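Local coordinates for protein lipolytic enzyme (Clostridium thermocellum, PDB 2VPT) that probably hydrolyses the acetyl esters of xylan, as the catalytic domain of a cellulosomal family 3 carbohydrate esterase, at residues A[42-48]-A[57-63]; A[4-10]-A[82-88]. All blocks are in the same frame, centred on the assembly; numbering follows the deposited sequence. Where two conformers were deposited one is given.

Contact 1: A[42-48]-A[57-63]; sequences IDFVGSQ and DKDHEGH. With CA (calcium ion), chain B.
A calcium site of this SGNH-hydrolase domain joins the end of strand 42-44 to Asp57 and the start of strand 59-62. Seven atoms bind the ion: Asp43 OD1 (2.4 Å), Phe44 O (2.3 Å), Asp57 OD1 and OD2 (2.5 Å each), Asp59 OD2 (2.4 Å) and waters 4 and 5 (2.3 and 2.4 Å). Asp43 and Asp57 are t at chi1 and Asp59 is m. Arg49 forms a salt bridge with Asp59 OD1. Gly46 has phi/psi 149/162, and its CA lies 4.2 Å from His60 CA; a CB there would clash with His60 O. Ser47 N donates to Glu61 OE2 at 2.8 Å. Gln48 and His60 form an antiparallel hydrogen-bonded pair, Gln48 N to His60 O 2.9 Å and His60 N to Gln48 O 3.1 Å. His60 is p, and its ring receives Gln48 CB over one face, 3.5 Å from the centroid. The Gln48 side chain (m, m) lays NE2 over a face of the His63 ring, and NE2 donates to Gly62 O at 2.9 Å.

Contact 2: A[4-10]-A[82-88]; sequences KTIKIMP and HNPDVVF
Ile8 (m, t) sets its CG2 over one face of the Phe88 ring (chi1 m), 3.5 Å from the centroid, a CH-pi contact. On the same sheet face, Ile8 CG1 lies 4.0 Å from Val86 (t) CB. Ile6 CG2 meets Val86 CG2 at 3.9 Å. Helix 181-203 covers Ile6, Val86 and Phe88, with Trp191 stacked on Phe88. Met9, a selenomethionine, points to the other face with Val87. Met9 CB is 3.8 Å from Pro84 CB, and Met9 CE is 3.8 Å from His82 CB. Strands 5-10 and 86-88 run parallel, with axes 4.6 Å apart at closest and 27° between them. The bridges are Ile8-Val86, Met9-Val87 and Pro10-Phe88, with CA-CA distances of 4.7 to 4.8 Å. The strands are neighbours in the parallel core of the flavodoxin-like alpha/beta/alpha fold of SGNH hydrolases. Met9 N donates to Val86 O (2.9 Å), and Phe88 N to Met9 O (3.0 Å). Lys7 O accepts from both Val86 N (3.1 Å) and Asp85 N (2.8 Å). Asn83 leaves helix 68-82 with positive phi (43/57), and Pro84 leads into the strand. Asp85 (chi1 m) points toward the partner segment, and its OD2 accepts from Lys7 N at 2.9 Å. Water 6 links Lys7 NZ (2.9 Å) to His82 O (2.8 Å). At the exposed end the extended Lys4 (all t) makes a weak salt bridge, NZ to Asp85 OD1, 3.4 Å.

Overall arrangement
Contact 1 lies within the chain loop closed by contact 2, and their centres are 9 Å apart. Strand 5-12 connects them. It pairs with 86-90 on one side and with 41-44 and then 59-62 on the other. Val45 N lies 2.9 Å from Ile8 O, and Glu61 N lies 2.8 Å from Pro10 O; both are probable hydrogen bonds. A side-chain link adds to these, since Ser47 OG of contact 1 is hydrogen-bonded to His82 NE2 of contact 2. The calcium belongs to contact 1, and the nearest side-chain atom of Lys7 is about 7 Å from the ion. Gly62 lies near, without touching, Ser14, Asp175 and His178, whose geometry is consistent with a catalytic triad.

Contact 1: A[42-48]-A[57-63]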
ATOM      1  N   ILE A  42     -11.669  18.638   1.798  1.00 14.75           N
ATOM      2  CA  ILE A  42     -11.294  17.440   2.559  1.00 13.69           C
ATOM      3  C   ILE A  42      -9.784  17.270   2.572  1.00 13.66           C
ATOM      4  O   ILE A  42      -9.133  17.359   1.525  1.00 14.15           O
ATOM      5  CB  ILE A  42     -11.937  16.176   1.928  1.00 13.99           C
ATOM      6  CG1 ILE A  42     -13.458  16.304   1.908  1.00 14.53           C
ATOM      7  CG2 ILE A  42     -11.503  14.908   2.669  1.00 14.35           C
ATOM      8  CD1 ILE A  42     -14.114  16.538   3.262  1.00 14.64           C
ATOM      9  N   ASP A  43      -9.245  17.020   3.754  1.00 12.95           N
ATOM     10  CA  ASP A  43      -7.861  16.608   3.934  1.00 12.46           C
ATOM     11  C   ASP A  43      -7.889  15.221   4.586  1.00 12.16           C
ATOM     12  O   ASP A  43      -8.198  15.079   5.766  1.00 12.35           O
ATOM     13  CB  ASP A  43      -7.132  17.620   4.823  1.00 13.19           C
ATOM     14  CG  ASP A  43      -5.653  17.346   4.967  1.00 14.03           C
ATOM     15  OD1 ASP A  43      -5.112  16.437   4.288  1.00 14.25           O
ATOM     16  OD2 ASP A  43      -5.022  18.053   5.789  1.00 18.42           O
ATOM     17  N   PHE A  44      -7.609  14.186   3.800  1.00 11.38           N
ATOM     18  CA  PHE A  44      -7.390  12.867   4.372  1.00 10.98           C
ATOM     19  C   PHE A  44      -6.066  12.910   5.106  1.00 11.07           C
ATOM     20  O   PHE A  44      -5.069  13.391   4.568  1.00 11.37           O
ATOM     21  CB  PHE A  44      -7.361  11.775   3.303  1.00 10.35           C
ATOM     22  CG  PHE A  44      -8.720  11.314   2.815  1.00 10.35           C
ATOM     23  CD1 PHE A  44      -9.776  11.096   3.692  1.00 12.44           C
ATOM     24  CD2 PHE A  44      -8.916  10.998   1.473  1.00 11.10           C
ATOM     25  CE1 PHE A  44     -10.991  10.634   3.221  1.00 12.60           C
ATOM     26  CE2 PHE A  44     -10.128  10.512   1.013  1.00 11.10           C
ATOM     27  CZ  PHE A  44     -11.171  10.340   1.882  1.00 12.27           C
ATOM     28  N   VAL A  45      -6.039  12.423   6.340  1.00 10.87           N
ATOM     29  CA  VAL A  45      -4.837  12.418   7.135  1.00 11.59           C
ATOM     30  C   VAL A  45      -4.457  11.026   7.631  1.00 10.94           C
ATOM     31  O   VAL A  45      -5.304  10.153   7.819  1.00 11.26           O
ATOM     32  CB  VAL A  45      -4.951  13.424   8.325  1.00 11.44           C
ATOM     33  CG1 VAL A  45      -5.179  14.853   7.821  1.00 13.66           C
ATOM     34  CG2 VAL A  45      -6.048  13.017   9.314  1.00 12.13           C
ATOM     35  N   GLY A  46      -3.170  10.851   7.872  1.00 11.21           N
ATOM     36  CA  GLY A  46      -2.609   9.573   8.294  1.00 11.28           C
ATOM     37  C   GLY A  46      -1.195   9.438   7.770  1.00 11.72           C
ATOM     38  O   GLY A  46      -0.800  10.177   6.860  1.00 12.71           O
ATOM     39  N   SER A  47      -0.400   8.543   8.338  0.50 12.00           N
ATOM     40  CA  SER A  47       0.992   8.452   7.907  0.50 11.63           C
ATOM     41  C   SER A  47       1.197   7.538   6.703  0.50 10.61           C
ATOM     42  O   SER A  47       2.184   7.700   5.973  0.50 10.88           O
ATOM     43  CB  SER A  47       1.931   8.081   9.056  0.50 11.95           C
ATOM     44  OG  SER A  47       1.916   9.107  10.036  0.50 13.39           O
ATOM     45  N   GLN A  48       0.270   6.607   6.453  1.00  9.25           N
ATOM     46  CA  GLN A  48       0.378   5.758   5.257  1.00  9.40           C
ATOM     47  C   GLN A  48       0.122   6.624   4.038  1.00  9.18           C
ATOM     48  O   GLN A  48      -0.525   7.662   4.146  1.00  9.64           O
ATOM     49  CB  GLN A  48      -0.674   4.660   5.263  1.00  9.38           C
ATOM     50  CG  GLN A  48      -0.654   3.736   6.480  1.00  9.77           C
ATOM     51  CD  GLN A  48       0.368   2.661   6.370  1.00 10.14           C
ATOM     52  OE1 GLN A  48       1.574   2.921   6.481  1.00 12.05           O
ATOM     53  NE2 GLN A  48      -0.091   1.440   6.139  1.00 11.07           N
ATOM     54  N   ASP A  57      -5.168  13.133  -2.714  1.00 11.45           N
ATOM     55  CA  ASP A  57      -4.812  13.043  -1.308  1.00 11.05           C
ATOM     56  C   ASP A  57      -4.813  11.572  -0.895  1.00 10.47           C
ATOM     57  O   ASP A  57      -5.871  10.956  -0.693  1.00 11.00           O
ATOM     58  CB  ASP A  57      -5.789  13.853  -0.455  1.00 10.86           C
ATOM     59  CG  ASP A  57      -5.301  14.041   0.964  1.00 11.85           C
ATOM     60  OD1 ASP A  57      -4.459  13.220   1.404  1.00 12.76           O
ATOM     61  OD2 ASP A  57      -5.748  14.999   1.655  1.00 12.85           O
ATOM     62  N   LYS A  58      -3.605  11.023  -0.805  1.00 10.07           N
ATOM     63  CA  LYS A  58      -3.399   9.586  -0.661  1.00 10.60           C
ATOM     64  C   LYS A  58      -3.077   9.174   0.784  1.00  9.75           C
ATOM     65  O   LYS A  58      -2.742   8.006   1.043  1.00  9.87           O
ATOM     66  CB  LYS A  58      -2.267   9.139  -1.592  1.00 11.44           C
ATOM     67  CG  LYS A  58      -2.551   9.381  -3.076  1.00 12.77           C
ATOM     68  CD  LYS A  58      -1.280   9.187  -3.948  1.00 14.83           C
ATOM     69  CE  LYS A  58      -1.430   9.702  -5.404  1.00 16.53           C
ATOM     70  NZ  LYS A  58      -1.498  11.171  -5.488  1.00 20.89           N
ATOM     71  N   ASP A  59      -3.202  10.104   1.728  1.00  9.51           N
ATOM     72  CA  ASP A  59      -2.876   9.815   3.123  1.00  9.51           C
ATOM     73  C   ASP A  59      -3.960   8.994   3.804  1.00  9.25           C
ATOM     74  O   ASP A  59      -5.146   9.195   3.560  1.00  9.87           O
ATOM     75  CB  ASP A  59      -2.685  11.109   3.902  1.00  9.90           C
ATOM     76  CG  ASP A  59      -1.691  12.036   3.244  1.00 10.91           C
ATOM     77  OD1 ASP A  59      -0.589  11.582   2.863  1.00 12.82           O
ATOM     78  OD2 ASP A  59      -2.028  13.229   3.092  1.00 14.70           O
ATOM     79  N   HIS A  60      -3.554   8.076   4.674  1.00  8.74           N
ATOM     80  CA  HIS A  60      -4.534   7.254   5.399  1.00  8.66           C
ATOM     81  C   HIS A  60      -3.874   6.502   6.554  1.00  8.39           C
ATOM     82  O   HIS A  60      -2.658   6.562   6.733  1.00  8.40           O
ATOM     83  CB  HIS A  60      -5.229   6.271   4.458  1.00  8.47           C
ATOM     84  CG  HIS A  60      -4.321   5.255   3.842  1.00  7.95           C
ATOM     85  ND1 HIS A  60      -3.995   4.067   4.467  1.00  7.99           N
ATOM     86  CD2 HIS A  60      -3.670   5.245   2.653  1.00  9.08           C
ATOM     87  CE1 HIS A  60      -3.188   3.369   3.682  1.00  8.19           C
ATOM     88  NE2 HIS A  60      -2.977   4.062   2.572  1.00  9.44           N
ATOM     89  N   GLU A  61      -4.697   5.788   7.332  1.00  8.80           N
ATOM     90  CA  GLU A  61      -4.207   4.861   8.378  1.00  8.57           C
ATOM     91  C   GLU A  61      -4.858   3.486   8.218  1.00  8.41           C
ATOM     92  O   GLU A  61      -5.351   2.879   9.187  1.00  8.46           O
ATOM     93  CB  GLU A  61      -4.441   5.392   9.794  1.00 10.46           C
ATOM     94  CG  GLU A  61      -3.520   6.489  10.243  1.00 13.81           C
ATOM     95  CD  GLU A  61      -2.053   6.143  10.385  1.00 13.00           C
ATOM     96  OE1 GLU A  61      -1.577   4.976  10.275  1.00 11.75           O
ATOM     97  OE2 GLU A  61      -1.307   7.116  10.529  1.00 16.38           O
ATOM     98  N   GLY A  62      -4.847   2.993   6.986  1.00  7.81           N
ATOM     99  CA  GLY A  62      -5.227   1.629   6.669  1.00  8.17           C
ATOM    100  C   GLY A  62      -4.006   0.740   6.719  1.00  8.64           C
ATOM    101  O   GLY A  62      -2.974   1.060   6.125  1.00  9.43           O
ATOM    102  N   HIS A  63      -4.126  -0.377   7.435  1.00  9.01           N
ATOM    103  CA  HIS A  63      -3.030  -1.316   7.641  1.00  9.71           C
ATOM    104  C   HIS A  63      -3.467  -2.736   7.327  1.00  9.91           C
ATOM    105  O   HIS A  63      -4.158  -3.373   8.125  1.00  9.96           O
ATOM    106  CB  HIS A  63      -2.561  -1.224   9.097  1.00  9.93           C
ATOM    107  CG  HIS A  63      -1.895   0.069   9.416  1.00  9.71           C
ATOM    108  ND1 HIS A  63      -2.568   1.226   9.762  1.00 11.65           N
ATOM    109  CD2 HIS A  63      -0.588   0.403   9.357  1.00  8.56           C
ATOM    110  CE1 HIS A  63      -1.688   2.206   9.900  1.00  8.16           C
ATOM    111  NE2 HIS A  63      -0.482   1.719   9.700  1.00 13.34           N
TER
HETATM  112 CA    CA B1235      -3.834  14.768   3.240  1.00 13.53          CA
HETATM  113  O   HOH W   1      -6.600  17.268   0.239  1.00 20.14           O
HETATM  114  O   HOH W   2       0.984  10.272   4.641  1.00 19.10           O
HETATM  115  O   HOH W   3       0.301   8.460  12.227  1.00 27.09           O
HETATM  116  O   HOH W   4      -2.701  16.094   1.711  1.00 18.55           O
HETATM  117  O   HOH W   5      -2.288  15.312   4.989  1.00 18.71           O

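Contact 2: A[4-10]-A[82-88]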
ATOM      1  N   LYS A   4     -14.759  25.416   5.992  1.00 27.77           N
ATOM      2  CA  LYS A   4     -13.676  24.831   6.824  1.00 27.17           C
ATOM      3  C   LYS A   4     -13.180  23.549   6.160  1.00 24.92           C
ATOM      4  O   LYS A   4     -13.995  22.718   5.743  1.00 24.78           O
ATOM      5  CB  LYS A   4     -14.192  24.503   8.232  1.00 27.85           C
ATOM      6  CG  LYS A   4     -13.105  23.985   9.164  1.00 29.43           C
ATOM      7  CD  LYS A   4     -13.651  23.275  10.386  1.00 29.77           C
ATOM      8  CE  LYS A   4     -12.563  22.455  11.064  1.00 31.79           C
ATOM      9  NZ  LYS A   4     -13.030  21.852  12.349  1.00 34.02           N
ATOM     10  N   THR A   5     -11.859  23.408   6.048  1.00 22.51           N
ATOM     11  CA  THR A   5     -11.260  22.120   5.662  1.00 20.46           C
ATOM     12  C   THR A   5     -11.478  21.125   6.790  1.00 18.83           C
ATOM     13  O   THR A   5     -11.191  21.427   7.947  1.00 20.28           O
ATOM     14  CB  THR A   5      -9.753  22.225   5.355  1.00 20.35           C
ATOM     15  OG1 THR A   5      -9.551  23.042   4.191  1.00 21.41           O
ATOM     16  CG2 THR A   5      -9.147  20.848   5.085  1.00 20.42           C
ATOM     17  N   ILE A   6     -12.005  19.956   6.423  1.00 16.43           N
ATOM     18  CA  ILE A   6     -12.272  18.854   7.354  0.50 15.66           C
ATOM     19  C   ILE A   6     -11.156  17.811   7.232  1.00 14.47           C
ATOM     20  O   ILE A   6     -10.944  17.272   6.148  1.00 14.69           O
ATOM     21  CB  ILE A   6     -13.620  18.154   7.024  0.50 15.75           C
ATOM     22  CG1 ILE A   6     -14.756  19.171   6.847  0.50 16.45           C
ATOM     23  CG2 ILE A   6     -13.982  17.128   8.110  0.50 15.35           C
ATOM     24  CD1 ILE A   6     -16.065  18.547   6.481  0.50 16.43           C
ATOM     25  N   LYS A   7     -10.453  17.545   8.327  1.00 13.56           N
ATOM     26  CA  LYS A   7      -9.438  16.484   8.371  1.00 13.26           C
ATOM     27  C   LYS A   7     -10.117  15.175   8.744  1.00 12.54           C
ATOM     28  O   LYS A   7     -10.748  15.068   9.805  1.00 12.86           O
ATOM     29  CB  LYS A   7      -8.344  16.796   9.387  1.00 13.23           C
ATOM     30  CG  LYS A   7      -7.436  17.955   8.978  1.00 14.39           C
ATOM     31  CD  LYS A   7      -6.350  18.215  10.005  1.00 17.33           C
ATOM     32  CE  LYS A   7      -5.334  19.230   9.498  1.00 22.71           C
ATOM     33  NZ  LYS A   7      -4.178  19.409  10.431  1.00 27.56           N
ATOM     34  N   ILE A   8     -10.008  14.193   7.861  1.00 11.15           N
ATOM     35  CA  ILE A   8     -10.624  12.893   8.030  1.00 11.17           C
ATOM     36  C   ILE A   8      -9.531  11.837   8.040  1.00 10.79           C
ATOM     37  O   ILE A   8      -8.718  11.792   7.125  1.00 10.63           O
ATOM     38  CB  ILE A   8     -11.611  12.560   6.895  1.00 10.82           C
ATOM     39  CG1 ILE A   8     -12.713  13.630   6.789  1.00 12.37           C
ATOM     40  CG2 ILE A   8     -12.198  11.169   7.142  1.00 12.41           C
ATOM     41  CD1 ILE A   8     -13.696  13.439   5.631  1.00 12.78           C
HETATM   42  N   MSE A   9      -9.499  11.003   9.078  1.00 10.51           N
HETATM   43  CA  MSE A   9      -8.530   9.922   9.164  1.00 11.76           C
HETATM   44  C   MSE A   9      -9.206   8.588   8.878  1.00  9.81           C
HETATM   45  O   MSE A   9      -9.971   8.085   9.710  1.00 10.19           O
HETATM   46  CB  MSE A   9      -7.894   9.871  10.541  1.00 10.90           C
HETATM   47  CG  MSE A   9      -6.758   8.852  10.608  1.00 11.83           C
HETATM   48 SE   MSE A   9      -5.988   8.697  12.354  1.00 24.52          SE
HETATM   49  CE  MSE A   9      -5.297   9.639  12.204  1.00  2.00           C
ATOM     50  N   PRO A  10      -8.923   7.995   7.709  1.00  8.85           N
ATOM     51  CA  PRO A  10      -9.409   6.635   7.451  1.00  8.78           C
ATOM     52  C   PRO A  10      -8.561   5.614   8.198  1.00  9.00           C
ATOM     53  O   PRO A  10      -7.368   5.517   7.947  1.00 10.06           O
ATOM     54  CB  PRO A  10      -9.245   6.478   5.926  1.00  9.36           C
ATOM     55  CG  PRO A  10      -8.940   7.846   5.418  1.00 10.16           C
ATOM     56  CD  PRO A  10      -8.224   8.540   6.527  1.00  9.53           C
ATOM     57  N   HIS A  82      -2.054  13.486  13.999  1.00 15.97           N
ATOM     58  CA  HIS A  82      -2.810  14.009  12.852  1.00 16.23           C
ATOM     59  C   HIS A  82      -4.012  14.865  13.225  1.00 16.62           C
ATOM     60  O   HIS A  82      -4.525  15.595  12.380  1.00 17.50           O
ATOM     61  CB  HIS A  82      -3.224  12.857  11.939  1.00 16.34           C
ATOM     62  CG  HIS A  82      -2.057  12.113  11.381  1.00 15.75           C
ATOM     63  ND1 HIS A  82      -1.204  12.667  10.451  1.00 16.93           N
ATOM     64  CD2 HIS A  82      -1.568  10.883  11.660  1.00 15.76           C
ATOM     65  CE1 HIS A  82      -0.253  11.797  10.164  1.00 16.99           C
ATOM     66  NE2 HIS A  82      -0.445  10.709  10.890  1.00 16.73           N
ATOM     67  N   ASN A  83      -4.449  14.768  14.477  1.00 16.51           N
ATOM     68  CA  ASN A  83      -5.547  15.579  15.011  1.00 16.75           C
ATOM     69  C   ASN A  83      -6.739  15.705  14.055  1.00 15.94           C
ATOM     70  O   ASN A  83      -7.174  16.796  13.714  1.00 16.79           O
ATOM     71  CB  ASN A  83      -5.036  16.963  15.450  1.00 17.95           C
ATOM     72  CG  ASN A  83      -6.023  17.699  16.325  1.00 19.32           C
ATOM     73  OD1 ASN A  83      -6.774  17.095  17.092  1.00 21.20           O
ATOM     74  ND2 ASN A  83      -6.028  19.021  16.210  1.00 23.06           N
ATOM     75  N   PRO A  84      -7.304  14.571  13.643  1.00 14.50           N
ATOM     76  CA  PRO A  84      -8.409  14.630  12.706  1.00 14.00           C
ATOM     77  C   PRO A  84      -9.689  15.180  13.330  1.00 14.59           C
ATOM     78  O   PRO A  84      -9.909  15.030  14.529  1.00 15.10           O
ATOM     79  CB  PRO A  84      -8.624  13.163  12.347  1.00 13.28           C
ATOM     80  CG  PRO A  84      -8.153  12.428  13.544  1.00 13.68           C
ATOM     81  CD  PRO A  84      -6.992  13.190  14.041  1.00 13.82           C
ATOM     82  N   ASP A  85     -10.528  15.774  12.499  1.00 13.59           N
ATOM     83  CA  ASP A  85     -11.878  16.179  12.906  1.00 13.83           C
ATOM     84  C   ASP A  85     -12.836  14.987  12.909  1.00 13.61           C
ATOM     85  O   ASP A  85     -13.769  14.919  13.709  1.00 13.72           O
ATOM     86  CB  ASP A  85     -12.393  17.264  11.963  1.00 14.21           C
ATOM     87  CG  ASP A  85     -11.500  18.475  11.941  1.00 16.08           C
ATOM     88  OD1 ASP A  85     -11.285  19.050  13.026  1.00 19.83           O
ATOM     89  OD2 ASP A  85     -11.001  18.840  10.861  1.00 18.02           O
ATOM     90  N   VAL A  86     -12.580  14.030  12.019  1.00 12.46           N
ATOM     91  CA  VAL A  86     -13.453  12.900  11.771  1.00 12.08           C
ATOM     92  C   VAL A  86     -12.567  11.670  11.585  1.00 11.31           C
ATOM     93  O   VAL A  86     -11.487  11.756  10.978  1.00 11.14           O
ATOM     94  CB  VAL A  86     -14.274  13.116  10.472  1.00 11.85           C
ATOM     95  CG1 VAL A  86     -15.164  11.928  10.153  1.00 13.52           C
ATOM     96  CG2 VAL A  86     -15.132  14.386  10.565  1.00 13.50           C
ATOM     97  N   VAL A  87     -13.022  10.537  12.112  1.00 11.09           N
ATOM     98  CA  VAL A  87     -12.389   9.249  11.898  1.00 10.55           C
ATOM     99  C   VAL A  87     -13.382   8.339  11.195  1.00 10.38           C
ATOM    100  O   VAL A  87     -14.538   8.247  11.610  1.00 11.16           O
ATOM    101  CB  VAL A  87     -11.932   8.615  13.239  1.00 10.30           C
ATOM    102  CG1 VAL A  87     -11.467   7.170  13.042  1.00 11.04           C
ATOM    103  CG2 VAL A  87     -10.856   9.469  13.856  1.00 12.27           C
ATOM    104  N   PHE A  88     -12.924   7.670  10.136  1.00 10.20           N
ATOM    105  CA  PHE A  88     -13.675   6.650   9.440  1.00  9.91           C
ATOM    106  C   PHE A  88     -13.066   5.318   9.855  1.00  9.50           C
ATOM    107  O   PHE A  88     -12.000   4.943   9.356  1.00 10.38           O
ATOM    108  CB  PHE A  88     -13.545   6.779   7.915  1.00  9.50           C
ATOM    109  CG  PHE A  88     -14.273   7.938   7.279  1.00 10.55           C
ATOM    110  CD1 PHE A  88     -15.246   8.677   7.927  1.00 10.85           C
ATOM    111  CD2 PHE A  88     -13.983   8.247   5.957  1.00 11.17           C
ATOM    112  CE1 PHE A  88     -15.910   9.713   7.255  1.00 11.18           C
ATOM    113  CE2 PHE A  88     -14.642   9.282   5.293  1.00 12.28           C
ATOM    114  CZ  PHE A  88     -15.604   9.996   5.946  1.00 11.59           C
TER
HETATM  115  O   HOH W   6      -3.024  16.787  10.349  1.00 26.73           O